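Local coordinates for protein phosphinothricin N-acetyltransferase (Brucella ovis, PDB 5DWM) that probably transfers an acetyl group from acetyl-CoA to an acceptor amine, as a dimeric acetyltransferase of the GNAT fold, at residues A[36-41]-A[154-159]; A[126-131]-A[166-171]; A[11-16]-A[64-69]; A[18-23]-A[47-52]. All blocks are in the same frame, centred on the assembly; numbering follows the deposited sequence. Where two conformers were deposited one is given.

Contact 1: residues A[36-41]-A[154-159]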
loop_
_atom_site.group_PDB
_atom_site.type_symbol
_atom_site.label_atom_id
_atom_site.label_comp_id
_atom_site.label_asym_id
_atom_site.label_seq_id
_atom_site.Cartn_x
_atom_site.Cartn_y
_atom_site.Cartn_z
ATOM N N GLY A 36 -15.525 -0.472 4.436
ATOM C CA GLY A 36 -14.643 -0.295 3.297
ATOM C C GLY A 36 -13.591 0.762 3.569
ATOM O O GLY A 36 -12.438 0.634 3.146
ATOM N N SER A 37 -13.969 1.813 4.283
ATOM C CA SER A 37 -13.022 2.816 4.740
ATOM C C SER A 37 -12.399 2.382 6.057
ATOM O O SER A 37 -13.098 1.929 6.967
ATOM C CB SER A 37 -13.735 4.148 4.958
ATOM O OG SER A 37 -12.857 5.088 5.551
ATOM N N TYR A 38 -11.083 2.535 6.153
ATOM C CA TYR A 38 -10.370 2.297 7.399
ATOM C C TYR A 38 -10.182 3.568 8.222
ATOM O O TYR A 38 -9.411 3.561 9.190
ATOM C CB TYR A 38 -9.036 1.582 7.155
ATOM C CG TYR A 38 -9.147 0.088 6.910
ATOM C CD1 TYR A 38 -10.352 -0.506 6.510
ATOM C CD2 TYR A 38 -8.040 -0.739 7.089
ATOM C CE1 TYR A 38 -10.435 -1.889 6.288
ATOM C CE2 TYR A 38 -8.114 -2.106 6.874
ATOM C CZ TYR A 38 -9.300 -2.675 6.462
ATOM O OH TYR A 38 -9.359 -4.042 6.246
ATOM N N GLU A 39 -10.862 4.653 7.859
ATOM C CA GLU A 39 -10.940 5.808 8.739
ATOM C C GLU A 39 -12.065 5.614 9.747
ATOM O O GLU A 39 -13.013 4.864 9.508
ATOM C CB GLU A 39 -11.134 7.099 7.938
ATOM C CG GLU A 39 -9.966 7.383 7.010
ATOM C CD GLU A 39 -10.006 8.781 6.414
ATOM O OE1 GLU A 39 -10.567 8.937 5.315
ATOM O OE2 GLU A 39 -9.470 9.726 7.039
ATOM N N ILE A 40 -11.931 6.273 10.897
ATOM C CA ILE A 40 -12.905 6.188 11.975
ATOM C C ILE A 40 -13.676 7.488 12.137
ATOM O O ILE A 40 -14.886 7.472 12.372
ATOM C CB ILE A 40 -12.217 5.796 13.300
ATOM C CG1 ILE A 40 -11.313 4.584 13.102
ATOM C CG2 ILE A 40 -13.256 5.575 14.400
ATOM C CD1 ILE A 40 -12.002 3.405 12.549
ATOM N N GLU A 41 -12.998 8.624 11.990
ATOM C CA GLU A 41 -13.616 9.931 12.143
ATOM C C GLU A 41 -13.816 10.551 10.770
ATOM O O GLU A 41 -12.827 10.728 10.038
ATOM C CB GLU A 41 -12.701 10.810 12.984
ATOM C CG GLU A 41 -13.171 12.222 13.196
ATOM C CD GLU A 41 -12.155 13.037 13.968
ATOM O OE1 GLU A 41 -11.468 12.458 14.835
ATOM O OE2 GLU A 41 -12.034 14.250 13.695
ATOM N N GLU A 154 -4.930 -10.687 5.736
ATOM C CA GLU A 154 -5.845 -11.019 6.816
ATOM C C GLU A 154 -5.580 -10.155 8.039
ATOM O O GLU A 154 -4.431 -9.906 8.407
ATOM C CB GLU A 154 -5.673 -12.480 7.194
ATOM C CG GLU A 154 -6.127 -13.428 6.103
ATOM C CD GLU A 154 -6.091 -14.861 6.567
ATOM O OE1 GLU A 154 -7.025 -15.270 7.285
ATOM O OE2 GLU A 154 -5.112 -15.564 6.240
ATOM N N GLY A 155 -6.658 -9.698 8.671
ATOM C CA GLY A 155 -6.516 -8.950 9.908
ATOM C C GLY A 155 -5.783 -7.640 9.748
ATOM O O GLY A 155 -5.048 -7.231 10.652
ATOM N N SER A 156 -5.949 -6.977 8.603
ATOM C CA SER A 156 -5.269 -5.717 8.337
ATOM C C SER A 156 -5.887 -4.538 9.077
ATOM O O SER A 156 -5.202 -3.525 9.290
ATOM C CB SER A 156 -5.302 -5.429 6.838
ATOM O OG SER A 156 -6.649 -5.365 6.391
ATOM N N GLY A 157 -7.157 -4.619 9.446
ATOM C CA GLY A 157 -7.807 -3.516 10.123
ATOM C C GLY A 157 -8.626 -3.995 11.301
ATOM O O GLY A 157 -9.099 -5.134 11.337
ATOM N N PHE A 158 -8.780 -3.109 12.285
ATOM C CA PHE A 158 -9.710 -3.335 13.383
ATOM C C PHE A 158 -10.593 -2.104 13.488
ATOM O O PHE A 158 -10.085 -0.994 13.666
ATOM C CB PHE A 158 -8.995 -3.578 14.711
ATOM C CG PHE A 158 -9.926 -4.034 15.786
ATOM C CD1 PHE A 158 -10.321 -5.362 15.850
ATOM C CD2 PHE A 158 -10.450 -3.133 16.702
ATOM C CE1 PHE A 158 -11.211 -5.790 16.821
ATOM C CE2 PHE A 158 -11.339 -3.555 17.691
ATOM C CZ PHE A 158 -11.717 -4.882 17.750
ATOM N N LYS A 159 -11.905 -2.303 13.378
ATOM C CA LYS A 159 -12.862 -1.206 13.369
ATOM C C LYS A 159 -14.220 -1.757 13.776
ATOM O O LYS A 159 -14.571 -2.880 13.416
ATOM C CB LYS A 159 -12.946 -0.559 11.976
ATOM C CG LYS A 159 -13.939 0.595 11.868
ATOM C CD LYS A 159 -13.942 1.202 10.458
ATOM C CE LYS A 159 -14.921 2.355 10.384
ATOM N NZ LYS A 159 -15.022 2.949 9.024
#
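The Y38 ring meets segment 154-159 at S156 and G157: S156 OG lies at the ring edge, in its plane, and hydrogen-bonds Y38 OH at 3.0 Å. G157, with no side chain, approaches the same ring obliquely, its CA 3.6 Å from CE2 of Y38. S156 OG also hydrogen-bonds T166 OG1, which ties it to strand 162-172. Farther along, K159 reaches back across the loop. Its CG is anti to the backbone N (chi1 179°) and the rest of the chain is fully extended. K159 NZ donates to E39 O at 2.8 Å, nearly along the C=O axis, and to S37 O at 3.0 Å from above the carbonyl plane. I40 slides past this lysine in the opposite direction, its CD1 pressed to 3.5 Å from K159 CG. S37 OG accepts from E39 N in an ST turn and also hydrogen-bonds Y27 OH of helix 20-33. V31 O, in the last turn of that helix, and G34 O, just after it, also accept from K159 NZ. The loop, which links helices 20-33 and 45-58, packs on strand 148-159, the outermost strand within this chain, where S156 and G157 form a classic beta bulge opposite L164, while Y86 of the second subunit meets the Y38 ring.

Contact 2: residues A[126-131]-A[166-171]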
loop_
_atom_site.group_PDB
_atom_site.type_symbol
_atom_site.label_atom_id
_atom_site.label_comp_id
_atom_site.label_asym_id
_atom_site.label_seq_id
_atom_site.Cartn_x
_atom_site.Cartn_y
_atom_site.Cartn_z
ATOM N N LEU A 126 -5.559 -1.259 -9.563
ATOM C CA LEU A 126 -5.613 -2.068 -8.351
ATOM C C LEU A 126 -6.770 -1.617 -7.469
ATOM O O LEU A 126 -6.952 -0.418 -7.248
ATOM C CB LEU A 126 -4.303 -1.903 -7.572
ATOM C CG LEU A 126 -4.140 -2.704 -6.275
ATOM C CD1 LEU A 126 -3.920 -4.178 -6.582
ATOM C CD2 LEU A 126 -2.985 -2.158 -5.436
ATOM N N ALA A 127 -7.531 -2.572 -6.946
ATOM C CA ALA A 127 -8.540 -2.311 -5.925
ATOM C C ALA A 127 -8.040 -2.844 -4.591
ATOM O O ALA A 127 -7.642 -4.007 -4.498
ATOM C CB ALA A 127 -9.874 -2.979 -6.274
ATOM N N VAL A 128 -8.049 -1.988 -3.571
ATOM C CA VAL A 128 -7.648 -2.353 -2.217
ATOM C C VAL A 128 -8.925 -2.284 -1.391
ATOM O O VAL A 128 -9.326 -1.208 -0.936
ATOM C CB VAL A 128 -6.573 -1.383 -1.691
ATOM C CG1 VAL A 128 -6.139 -1.775 -0.277
ATOM C CG2 VAL A 128 -5.371 -1.382 -2.610
ATOM N N ILE A 129 -9.593 -3.419 -1.233
ATOM C CA ILE A 129 -10.967 -3.461 -0.736
ATOM C C ILE A 129 -10.936 -3.756 0.759
ATOM O O ILE A 129 -10.566 -4.857 1.183
ATOM C CB ILE A 129 -11.805 -4.492 -1.505
ATOM C CG1 ILE A 129 -11.787 -4.165 -3.007
ATOM C CG2 ILE A 129 -13.238 -4.554 -0.939
ATOM C CD1 ILE A 129 -12.473 -5.207 -3.873
ATOM N N GLY A 130 -11.321 -2.767 1.562
ATOM C CA GLY A 130 -11.364 -2.969 2.995
ATOM C C GLY A 130 -12.516 -3.865 3.407
ATOM O O GLY A 130 -13.596 -3.840 2.816
ATOM N N ASP A 131 -12.277 -4.658 4.452
ATOM C CA ASP A 131 -13.269 -5.601 4.979
ATOM C C ASP A 131 -13.847 -6.479 3.870
ATOM O O ASP A 131 -15.064 -6.577 3.691
ATOM C CB ASP A 131 -14.365 -4.876 5.766
ATOM C CG ASP A 131 -15.279 -5.828 6.536
ATOM O OD1 ASP A 131 -14.956 -7.030 6.641
ATOM O OD2 ASP A 131 -16.324 -5.371 7.041
ATOM N N THR A 166 -8.156 -7.155 4.075
ATOM C CA THR A 166 -8.067 -6.366 2.849
ATOM C C THR A 166 -8.011 -7.321 1.666
ATOM O O THR A 166 -7.086 -8.131 1.572
ATOM C CB THR A 166 -6.793 -5.529 2.849
ATOM O OG1 THR A 166 -6.824 -4.596 3.928
ATOM C CG2 THR A 166 -6.650 -4.782 1.518
ATOM N N VAL A 167 -8.989 -7.227 0.766
ATOM C CA VAL A 167 -8.992 -8.015 -0.464
ATOM C C VAL A 167 -8.382 -7.180 -1.586
ATOM O O VAL A 167 -8.801 -6.040 -1.822
ATOM C CB VAL A 167 -10.414 -8.493 -0.810
ATOM C CG1 VAL A 167 -10.504 -8.899 -2.283
ATOM C CG2 VAL A 167 -10.809 -9.656 0.116
ATOM N N LEU A 168 -7.378 -7.729 -2.263
ATOM C CA LEU A 168 -6.726 -7.047 -3.375
ATOM C C LEU A 168 -7.171 -7.657 -4.699
ATOM O O LEU A 168 -7.235 -8.885 -4.834
ATOM C CB LEU A 168 -5.203 -7.158 -3.264
ATOM C CG LEU A 168 -4.625 -6.685 -1.934
ATOM C CD1 LEU A 168 -3.226 -7.195 -1.830
ATOM C CD2 LEU A 168 -4.638 -5.181 -1.870
ATOM N N MET A 169 -7.478 -6.793 -5.678
ATOM C CA MET A 169 -7.866 -7.226 -7.016
ATOM C C MET A 169 -7.199 -6.322 -8.045
ATOM O O MET A 169 -6.914 -5.154 -7.770
ATOM C CB MET A 169 -9.390 -7.179 -7.203
ATOM C CG MET A 169 -10.162 -7.869 -6.082
ATOM S SD MET A 169 -11.930 -7.977 -6.399
ATOM C CE MET A 169 -11.950 -9.124 -7.779
ATOM N N GLN A 170 -6.972 -6.847 -9.249
ATOM C CA GLN A 170 -6.312 -6.031 -10.261
ATOM C C GLN A 170 -6.881 -6.288 -11.651
ATOM O O GLN A 170 -7.431 -7.351 -11.943
ATOM C CB GLN A 170 -4.776 -6.174 -10.255
ATOM C CG GLN A 170 -4.273 -7.527 -10.725
ATOM C CD GLN A 170 -2.756 -7.648 -10.676
ATOM O OE1 GLN A 170 -2.228 -8.582 -10.079
ATOM N NE2 GLN A 170 -2.051 -6.716 -11.325
ATOM N N LEU A 171 -6.710 -5.288 -12.511
ATOM C CA LEU A 171 -7.195 -5.325 -13.885
ATOM C C LEU A 171 -6.062 -4.829 -14.768
ATOM O O LEU A 171 -5.586 -3.690 -14.577
ATOM C CB LEU A 171 -8.404 -4.403 -14.031
ATOM C CG LEU A 171 -9.003 -4.286 -15.431
ATOM C CD1 LEU A 171 -9.798 -5.537 -15.807
ATOM C CD2 LEU A 171 -9.877 -3.047 -15.516
#
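I129 lies against V167 and M169 on the neighbouring strand, and its side chain can be followed outward. CB is 3.4 Å from V167 O, the carbonyl that also accepts from I129 N. CG1 is placed beside the backbone N (chi1 -57°) and remains near that oxygen, at 3.7 Å from V167 O. The tip, CD1, leaves the backbone and reaches the thioether, 3.8 Å from M169 SD, where the two side chains cross obliquely. A127 shares this face, its CB level with the start of the methionine chain. On the other face V128 and L168 lie side by side and point the same way, V128 CG2 being 3.9 Å from L168 CD2; V128 CG1 touches the methyl of T166, 3.5 Å from its CG2. Two hydrogen-bonded antiparallel pairs, A127 with M169 and I129 with V167, join the backbones through four bonds, that from A127 N to M169 O being 2.8 Å long and close to straight at 171°. Between them, L168 CA makes a CA-H...O contact with A127 O. Helix 136-144 covers the face of A127, I129 and M169, with H142 and S138 against it, whereas L168 packs on L168 of the second subunit. This is an antiparallel pair in the mixed GNAT sheet: strand 124-129 has strand 89-96, which carries the acetyl-CoA-binding I94, as its parallel neighbour on the far side, and strand 162-172 has strand 148-159.

Contact 3: residues A[11-16]-A[64-69]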
loop_
_atom_site.group_PDB
_atom_site.type_symbol
_atom_site.label_atom_id
_atom_site.label_comp_id
_atom_site.label_asym_id
_atom_site.label_seq_id
_atom_site.Cartn_x
_atom_site.Cartn_y
_atom_site.Cartn_z
ATOM N N VAL A 11 -25.971 10.027 -14.828
ATOM C CA VAL A 11 -24.966 10.476 -15.786
ATOM C C VAL A 11 -23.622 10.561 -15.072
ATOM O O VAL A 11 -23.551 11.037 -13.934
ATOM C CB VAL A 11 -25.341 11.855 -16.364
ATOM C CG1 VAL A 11 -24.343 12.286 -17.427
ATOM C CG2 VAL A 11 -26.745 11.830 -16.932
ATOM N N ILE A 12 -22.549 10.120 -15.741
ATOM C CA ILE A 12 -21.188 10.230 -15.212
ATOM C C ILE A 12 -20.538 11.489 -15.778
ATOM O O ILE A 12 -20.555 11.710 -16.998
ATOM C CB ILE A 12 -20.348 8.986 -15.559
ATOM C CG1 ILE A 12 -21.045 7.694 -15.110
ATOM C CG2 ILE A 12 -18.954 9.090 -14.941
ATOM C CD1 ILE A 12 -21.403 7.650 -13.655
ATOM N N ARG A 13 -19.945 12.307 -14.902
ATOM C CA ARG A 13 -19.259 13.520 -15.337
ATOM C C ARG A 13 -18.065 13.776 -14.430
ATOM O O ARG A 13 -17.923 13.166 -13.368
ATOM C CB ARG A 13 -20.186 14.740 -15.328
ATOM C CG ARG A 13 -20.689 15.104 -13.935
ATOM C CD ARG A 13 -21.359 16.474 -13.911
ATOM N NE ARG A 13 -22.075 16.707 -12.658
ATOM C CZ ARG A 13 -21.488 17.080 -11.524
ATOM N NH1 ARG A 13 -20.173 17.259 -11.485
ATOM N NH2 ARG A 13 -22.213 17.274 -10.427
ATOM N N ASP A 14 -17.210 14.708 -14.852
ATOM C CA ASP A 14 -16.080 15.102 -14.022
ATOM C C ASP A 14 -16.553 15.794 -12.749
ATOM O O ASP A 14 -17.506 16.578 -12.759
ATOM C CB ASP A 14 -15.176 16.077 -14.773
ATOM C CG ASP A 14 -14.333 15.404 -15.842
ATOM O OD1 ASP A 14 -13.920 14.240 -15.653
ATOM O OD2 ASP A 14 -14.065 16.058 -16.867
ATOM N N PHE A 15 -15.845 15.521 -11.657
ATOM C CA PHE A 15 -16.024 16.250 -10.413
ATOM C C PHE A 15 -15.756 17.738 -10.607
ATOM O O PHE A 15 -14.875 18.138 -11.379
ATOM C CB PHE A 15 -15.021 15.676 -9.406
ATOM C CG PHE A 15 -14.710 16.574 -8.238
ATOM C CD1 PHE A 15 -13.622 17.438 -8.270
ATOM C CD2 PHE A 15 -15.465 16.510 -7.078
ATOM C CE1 PHE A 15 -13.323 18.252 -7.183
ATOM C CE2 PHE A 15 -15.164 17.320 -5.983
ATOM C CZ PHE A 15 -14.091 18.188 -6.040
ATOM N N GLN A 16 -16.530 18.556 -9.896
ATOM C CA GLN A 16 -16.269 19.973 -9.756
ATOM C C GLN A 16 -16.286 20.322 -8.275
ATOM O O GLN A 16 -16.882 19.608 -7.467
ATOM C CB GLN A 16 -17.326 20.802 -10.506
ATOM C CG GLN A 16 -17.506 20.388 -11.964
ATOM C CD GLN A 16 -16.321 20.762 -12.846
ATOM O OE1 GLN A 16 -15.490 21.593 -12.477
ATOM N NE2 GLN A 16 -16.245 20.150 -14.021
ATOM N N VAL A 64 -18.047 11.809 -10.840
ATOM C CA VAL A 64 -19.265 11.742 -10.047
ATOM C C VAL A 64 -20.394 11.185 -10.899
ATOM O O VAL A 64 -20.408 11.338 -12.124
ATOM C CB VAL A 64 -19.665 13.102 -9.428
ATOM C CG1 VAL A 64 -18.567 13.602 -8.495
ATOM C CG2 VAL A 64 -19.986 14.125 -10.508
ATOM N N ALA A 65 -21.348 10.536 -10.237
ATOM C CA ALA A 65 -22.583 10.090 -10.864
ATOM C C ALA A 65 -23.699 10.995 -10.372
ATOM O O ALA A 65 -23.865 11.171 -9.162
ATOM C CB ALA A 65 -22.891 8.644 -10.479
ATOM N N GLU A 66 -24.455 11.571 -11.303
ATOM C CA GLU A 66 -25.505 12.525 -10.975
ATOM C C GLU A 66 -26.823 12.065 -11.575
ATOM O O GLU A 66 -26.873 11.665 -12.742
ATOM C CB GLU A 66 -25.165 13.924 -11.505
ATOM C CG GLU A 66 -26.268 14.945 -11.277
ATOM C CD GLU A 66 -25.943 16.299 -11.869
ATOM O OE1 GLU A 66 -24.746 16.593 -12.070
ATOM O OE2 GLU A 66 -26.888 17.071 -12.141
ATOM N N ALA A 67 -27.885 12.120 -10.772
ATOM C CA ALA A 67 -29.235 11.827 -11.232
ATOM C C ALA A 67 -30.199 12.712 -10.457
ATOM O O ALA A 67 -30.078 12.849 -9.237
ATOM C CB ALA A 67 -29.590 10.346 -11.032
ATOM N N ASP A 68 -31.153 13.306 -11.178
ATOM C CA ASP A 68 -32.109 14.254 -10.600
ATOM C C ASP A 68 -31.401 15.375 -9.841
ATOM O O ASP A 68 -31.845 15.818 -8.780
ATOM C CB ASP A 68 -33.157 13.552 -9.732
ATOM C CG ASP A 68 -34.406 14.398 -9.527
ATOM O OD1 ASP A 68 -34.686 15.268 -10.381
ATOM O OD2 ASP A 68 -35.108 14.192 -8.514
ATOM N N GLY A 69 -30.280 15.837 -10.388
ATOM C CA GLY A 69 -29.534 16.915 -9.777
ATOM C C GLY A 69 -28.748 16.559 -8.533
ATOM O O GLY A 69 -28.078 17.440 -7.987
#
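R13 and E66 meet with their flat groups almost perpendicular, the guanidinium and carboxylate planes 82° apart. In the E66 conformer given, the arginine grips side-on in a salt bridge, two nitrogens directed to one oxygen: NE of R13 is 2.7 Å from E66 OE1, nearly along the C-O bond of that oxygen, and NH2 of R13 lies 3.1 Å from the same OE1, above the carboxylate plane. The NE bond is the straighter (160°), that of NH2 bent (135°). E66 OE1 itself stays within the guanidinium plane. Over one guanidinium face sits V64 CG2, 3.3 Å from R13 NH1 and offset toward the rim. R13 NH1 also donates to D14 O and forms a salt bridge with D19, just before helix 20-33. Across the other face of the strands, I12 bends its CD1 to 3.6 Å from A65 CB. Antiparallel backbone bonds hold the register, with V11 paired to E66 and R13 to V64; V64 N meets R13 O at 2.9 Å. Beyond the strand end, F15 CB touches V64 CG1. Strand 11-14 forms the outer edge of this chain's sheet, strand 62-67 continuing it toward strand 70-79. Helix 105-119 covers I12 through L108 and L109, and helix 20-33 abuts V64 through I23.

Contact 4: residues A[18-23]-A[47-52]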
loop_
_atom_site.group_PDB
_atom_site.type_symbol
_atom_site.label_atom_id
_atom_site.label_comp_id
_atom_site.label_asym_id
_atom_site.label_seq_id
_atom_site.Cartn_x
_atom_site.Cartn_y
_atom_site.Cartn_z
ATOM N N ALA A 18 -17.908 22.299 -6.492
ATOM C CA ALA A 18 -19.248 22.388 -5.919
ATOM C C ALA A 18 -19.759 21.044 -5.412
ATOM O O ALA A 18 -20.670 21.016 -4.574
ATOM C CB ALA A 18 -20.218 22.954 -6.956
ATOM N N ASP A 19 -19.190 19.933 -5.885
ATOM C CA ASP A 19 -19.627 18.607 -5.466
ATOM C C ASP A 19 -19.063 18.184 -4.115
ATOM O O ASP A 19 -19.473 17.138 -3.599
ATOM C CB ASP A 19 -19.198 17.542 -6.488
ATOM C CG ASP A 19 -19.755 17.792 -7.876
ATOM O OD1 ASP A 19 -20.887 18.297 -7.982
ATOM O OD2 ASP A 19 -19.048 17.471 -8.862
ATOM N N ILE A 20 -18.154 18.965 -3.524
ATOM C CA ILE A 20 -17.448 18.524 -2.317
ATOM C C ILE A 20 -18.410 18.291 -1.158
ATOM O O ILE A 20 -18.217 17.383 -0.338
ATOM C CB ILE A 20 -16.326 19.517 -1.950
ATOM C CG1 ILE A 20 -15.065 19.212 -2.755
ATOM C CG2 ILE A 20 -16.022 19.487 -0.448
ATOM C CD1 ILE A 20 -14.402 17.895 -2.377
ATOM N N GLU A 21 -19.459 19.112 -1.058
ATOM C CA GLU A 21 -20.387 18.961 0.062
ATOM C C GLU A 21 -21.059 17.592 0.050
ATOM O O GLU A 21 -21.084 16.893 1.069
ATOM C CB GLU A 21 -21.426 20.081 0.057
ATOM C CG GLU A 21 -22.501 19.878 1.105
ATOM C CD GLU A 21 -23.461 21.032 1.179
ATOM O OE1 GLU A 21 -23.278 21.897 2.060
ATOM O OE2 GLU A 21 -24.391 21.079 0.349
ATOM N N THR A 22 -21.606 17.187 -1.101
ATOM C CA THR A 22 -22.268 15.888 -1.181
ATOM C C THR A 22 -21.266 14.742 -1.080
ATOM O O THR A 22 -21.538 13.726 -0.426
ATOM C CB THR A 22 -23.091 15.797 -2.466
ATOM O OG1 THR A 22 -24.047 16.860 -2.490
ATOM C CG2 THR A 22 -23.834 14.471 -2.535
ATOM N N ILE A 23 -20.101 14.881 -1.722
ATOM C CA ILE A 23 -19.077 13.847 -1.619
ATOM C C ILE A 23 -18.692 13.614 -0.163
ATOM O O ILE A 23 -18.562 12.466 0.286
ATOM C CB ILE A 23 -17.866 14.210 -2.496
ATOM C CG1 ILE A 23 -18.186 13.901 -3.964
ATOM C CG2 ILE A 23 -16.622 13.466 -2.024
ATOM C CD1 ILE A 23 -17.261 14.547 -4.936
ATOM N N GLU A 47 -11.047 19.136 4.577
ATOM C CA GLU A 47 -10.067 18.081 4.341
ATOM C C GLU A 47 -10.348 17.332 3.040
ATOM O O GLU A 47 -9.417 17.027 2.281
ATOM C CB GLU A 47 -10.040 17.135 5.551
ATOM C CG GLU A 47 -9.234 15.860 5.364
ATOM C CD GLU A 47 -7.747 16.090 5.162
ATOM O OE1 GLU A 47 -7.233 17.176 5.516
ATOM O OE2 GLU A 47 -7.094 15.162 4.644
ATOM N N MET A 48 -11.625 17.057 2.744
ATOM C CA MET A 48 -11.945 16.381 1.488
ATOM C C MET A 48 -11.555 17.237 0.290
ATOM O O MET A 48 -10.987 16.728 -0.681
ATOM C CB MET A 48 -13.425 15.989 1.430
ATOM C CG MET A 48 -13.809 14.931 2.475
ATOM S SD MET A 48 -13.000 13.331 2.206
ATOM C CE MET A 48 -13.892 12.727 0.759
ATOM N N ALA A 49 -11.809 18.545 0.359
ATOM C CA ALA A 49 -11.411 19.421 -0.742
ATOM C C ALA A 49 -9.901 19.397 -0.946
ATOM O O ALA A 49 -9.419 19.406 -2.085
ATOM C CB ALA A 49 -11.885 20.849 -0.468
ATOM N N LYS A 50 -9.137 19.383 0.149
ATOM C CA LYS A 50 -7.684 19.308 0.041
ATOM C C LYS A 50 -7.249 18.001 -0.608
ATOM O O LYS A 50 -6.359 17.995 -1.471
ATOM C CB LYS A 50 -7.049 19.458 1.426
ATOM N N ARG A 51 -7.860 16.880 -0.201
ATOM C CA ARG A 51 -7.485 15.584 -0.764
ATOM C C ARG A 51 -7.756 15.541 -2.260
ATOM O O ARG A 51 -6.911 15.090 -3.047
ATOM C CB ARG A 51 -8.265 14.467 -0.075
ATOM C CG ARG A 51 -7.880 14.228 1.374
ATOM C CD ARG A 51 -8.722 13.110 1.984
ATOM N NE ARG A 51 -8.425 12.961 3.408
ATOM C CZ ARG A 51 -8.949 12.024 4.193
ATOM N NH1 ARG A 51 -9.804 11.133 3.703
ATOM N NH2 ARG A 51 -8.620 11.982 5.473
ATOM N N PHE A 52 -8.938 16.009 -2.668
ATOM C CA PHE A 52 -9.314 15.951 -4.075
ATOM C C PHE A 52 -8.488 16.921 -4.912
ATOM O O PHE A 52 -8.126 16.611 -6.052
ATOM C CB PHE A 52 -10.817 16.212 -4.223
ATOM C CG PHE A 52 -11.673 14.993 -3.985
ATOM C CD1 PHE A 52 -11.389 14.121 -2.950
ATOM C CD2 PHE A 52 -12.757 14.716 -4.803
ATOM C CE1 PHE A 52 -12.162 13.000 -2.738
ATOM C CE2 PHE A 52 -13.536 13.598 -4.589
ATOM C CZ PHE A 52 -13.240 12.739 -3.560
#
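I20 and A49 mark the closest approach of the two backbones, their CA atoms 6.3 Å apart. The segment 47-52 is helical throughout, with F52 N donating to M48 O, while in 18-23 I23 N donates to D19 O. No hydrogen bond crosses between the two segments; the join is made of apolar side chains. I20 is aimed at the other helix, and in the conformer given its CD1 settles on the backbone, 3.7 Å from A49 CA, between the side chains of M48 and F52. Its CG1 also lies against A49 CB at 4.2 Å. One turn on, I23 takes over: CG2, anti to the backbone N, is 3.8 Å from F52 CZ and also meets the methionine methyl, 4.0 Å from M48 CE. The second branch of I23 touches the same ring, its CD1 3.9 Å from F52 CE2. F52 thus receives both isoleucines at oblique angles. The M48 chain bends twice, with chi2 at -65° and chi3 at -73°, and this curl brings CE to I23. Off to the side, R51 forms salt bridges through NE with E47 OE2, at its anti lone pair, and through NH1 with E39. The packing sets the N-terminal part of helix 20-33 against helix 45-58. The pair is seated on the sheet, where Y74 and Y76 of strand 70-79 meet I23, M48 and F52, and I62 and V64 of strand 62-67 add to the base.

How the contacts relate
Contacts 1 and 2 both touch the second subunit and reach neighbouring strands 148-159 and 162-172; S156 OG and T166 OG1 link them, 2.6 Å apart. Contact 4 lies inside the chain loop that contact 3 closes; R13 NH1 and D19 OD2 form a 2.9 Å salt bridge, and F15 wedges against I20, I23 and F52. Contact 1 reaches contact 4 through the salt bridge of E39 OE1 with R51 NH1, 2.8 Å. Contacts 2 and 3 lie on opposite sides of the chain's centre, their centres 25 Å apart. Of the residues seen to bind acetyl-CoA, which is not bound to this chain here, I94 has its side chain about 8 Å from that of A127, and I96 about 6 Å from that of A65.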